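Beta subunit of photoactivated adenylyl cyclase (Beggiatoa sp. PS, PDB 5M2A) probably makes cyclic AMP from ATP in response to blue light, joining a flavin-binding BLUF photoreceptor to a class III adenylyl cyclase domain. Local coordinates at residues Phe158-Ala163 with Ile202-Met207. Residues are numbered along the deposited sequence; the frame is centred on the assembly and turned at random.
Sequences FSDILA and IGDCVM. With MG (magnesium ion), chain G.
Phe158 and Met207 face each other as a non-hydrogen-bonded pair of antiparallel strands in the cyclase catalytic domain, where strand 150-161 and the hairpin of strands 197-202 and 205-211 bring two aspartates to one magnesium ion, a worked example of the class III cyclase metal site. The two side chains lie side by side on one face of the sheet in a Met-aromatic contact. Met207, fully extended with CG anti to its backbone N (chi1 177°), runs past the ring, placing SD 3.7 Å from Phe158 CZ. Ile202 CD1 meets the edge of the ring, and Val276, Ala279 and Ala280 of helix 274-285 also pack against Phe158. Ser159 and Val206 form the hydrogen-bonded pair: Ser159 N donates to Val206 O at 3.1 Å, and Val206 N returns a shorter bond of 2.8 Å to Ser159 O. On the other face, Ser159 OG lies against Val206 CB and is hydrogen-bonded to Tyr183 of helix 173-193. Asp160 CB has Cys205 SG against it in one conformer of the cysteine, while the Asp160 carboxylate turns to the metal; Asp160 OD2 is 3.0 Å from the magnesium ion, long for a direct bond, and OD1 makes a salt bridge with Arg287. Asp160 OD2 and Asp204 OD2 are 4.0 Å apart, a closeness of like charges that the nearby magnesium ion, which both oxygens face, probably eases. Ile161 contributes its main chain, Ile161 O coordinating the magnesium ion at 2.5 Å beside a water. Asp204 reaches that site from the type II' turn of residues 202-205. Asp204 OD2 does double duty, binding the magnesium ion at 2.6 Å and accepting the N-H of Ile161 on its anti side, with the donor 24° out of the carboxylate plane.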
loop_
_atom_site.group_PDB
_atom_site.type_symbol
_atom_site.label_atom_id
_atom_site.label_comp_id
_atom_site.label_asym_id
_atom_site.label_seq_id
_atom_site.Cartn_x
_atom_site.Cartn_y
_atom_site.Cartn_z
ATOM N N PHE A 158 -14.741 -5.656 6.380
ATOM C CA PHE A 158 -14.131 -4.652 7.251
ATOM C C PHE A 158 -14.173 -5.189 8.668
ATOM O O PHE A 158 -15.225 -5.647 9.118
ATOM C CB PHE A 158 -14.872 -3.306 7.214
ATOM C CG PHE A 158 -14.486 -2.414 6.078
ATOM C CD1 PHE A 158 -13.316 -1.684 6.122
ATOM C CD2 PHE A 158 -15.309 -2.275 4.978
ATOM C CE1 PHE A 158 -12.960 -0.843 5.083
ATOM C CE2 PHE A 158 -14.959 -1.433 3.932
ATOM C CZ PHE A 158 -13.784 -0.718 3.987
ATOM N N SER A 159 -13.041 -5.140 9.367
ATOM C CA SER A 159 -13.027 -5.479 10.781
ATOM C C SER A 159 -12.190 -4.449 11.518
ATOM O O SER A 159 -11.194 -3.964 10.987
ATOM C CB SER A 159 -12.478 -6.883 11.024
ATOM O OG SER A 159 -11.114 -6.994 10.654
ATOM N N ASP A 160 -12.595 -4.100 12.739
ATOM C CA ASP A 160 -11.795 -3.153 13.509
ATOM C C ASP A 160 -11.955 -3.444 14.992
ATOM O O ASP A 160 -12.701 -4.340 15.397
ATOM C CB ASP A 160 -12.146 -1.699 13.160
ATOM C CG ASP A 160 -13.435 -1.222 13.776
ATOM O OD1 ASP A 160 -14.209 -2.042 14.298
ATOM O OD2 ASP A 160 -13.668 0.003 13.734
ATOM N N ILE A 161 -11.257 -2.661 15.797
ATOM C CA ILE A 161 -11.051 -2.972 17.206
ATOM C C ILE A 161 -12.103 -2.270 18.049
ATOM O O ILE A 161 -12.296 -1.053 17.931
ATOM C CB ILE A 161 -9.641 -2.549 17.641
ATOM C CG1 ILE A 161 -8.603 -3.363 16.861
ATOM C CG2 ILE A 161 -9.485 -2.707 19.132
ATOM C CD1 ILE A 161 -7.153 -2.988 17.186
ATOM N N LEU A 162 -12.762 -3.031 18.928
ATOM C CA LEU A 162 -13.774 -2.464 19.813
ATOM C C LEU A 162 -13.142 -1.505 20.810
ATOM O O LEU A 162 -12.093 -1.796 21.393
ATOM C CB LEU A 162 -14.496 -3.582 20.575
ATOM C CG LEU A 162 -15.610 -3.120 21.513
ATOM C CD1 LEU A 162 -16.781 -2.589 20.696
ATOM C CD2 LEU A 162 -16.046 -4.249 22.432
ATOM N N ALA A 163 -13.801 -0.357 21.017
ATOM C CA ALA A 163 -13.350 0.661 21.970
ATOM C C ALA A 163 -11.921 1.118 21.685
ATOM O O ALA A 163 -11.157 1.423 22.605
ATOM C CB ALA A 163 -13.469 0.170 23.415
ATOM N N ILE A 202 -6.642 0.697 7.394
ATOM C CA ILE A 202 -7.076 2.082 7.566
ATOM C C ILE A 202 -7.266 2.315 9.062
ATOM O O ILE A 202 -8.249 1.846 9.648
ATOM C CB ILE A 202 -8.375 2.380 6.802
ATOM C CG1 ILE A 202 -8.255 1.928 5.353
ATOM C CG2 ILE A 202 -8.705 3.863 6.866
ATOM C CD1 ILE A 202 -9.577 1.566 4.741
ATOM N N GLY A 203 -6.342 3.034 9.682
ATOM C CA GLY A 203 -6.402 3.108 11.133
ATOM C C GLY A 203 -6.269 1.712 11.706
ATOM O O GLY A 203 -5.390 0.935 11.321
ATOM N N ASP A 204 -7.170 1.364 12.620
ATOM C CA ASP A 204 -7.196 0.026 13.194
ATOM C C ASP A 204 -8.055 -0.932 12.388
ATOM O O ASP A 204 -8.303 -2.051 12.840
ATOM C CB ASP A 204 -7.717 0.070 14.636
ATOM C CG ASP A 204 -9.138 0.620 14.726
ATOM O OD1 ASP A 204 -9.392 1.696 14.153
ATOM O OD2 ASP A 204 -10.008 -0.032 15.350
ATOM N N CYS A 205 -8.498 -0.523 11.205
ATOM C CA CYS A 205 -9.428 -1.301 10.394
ATOM C C CYS A 205 -8.685 -2.116 9.345
ATOM O O CYS A 205 -7.760 -1.617 8.698
ATOM C CB CYS A 205 -10.445 -0.398 9.679
ATOM S SG CYS A 205 -11.573 0.554 10.717
ATOM N N VAL A 206 -9.112 -3.365 9.162
ATOM C CA VAL A 206 -8.600 -4.238 8.110
ATOM C C VAL A 206 -9.659 -4.293 7.018
ATOM O O VAL A 206 -10.825 -4.611 7.287
ATOM C CB VAL A 206 -8.290 -5.654 8.621
ATOM C CG1 VAL A 206 -7.805 -6.539 7.460
ATOM C CG2 VAL A 206 -7.273 -5.616 9.757
ATOM N N MET A 207 -9.261 -3.982 5.789
ATOM C CA MET A 207 -10.149 -4.066 4.641
ATOM C C MET A 207 -9.693 -5.195 3.732
ATOM O O MET A 207 -8.510 -5.284 3.397
ATOM C CB MET A 207 -10.163 -2.751 3.863
ATOM C CG MET A 207 -11.029 -2.799 2.608
ATOM S SD MET A 207 -10.897 -1.253 1.669
ATOM C CE MET A 207 -12.033 -1.562 0.310
HETATM MG MG MG G . -12.315 0.833 16.239
HETATM O O HOH W 1 -13.842 1.605 17.522
#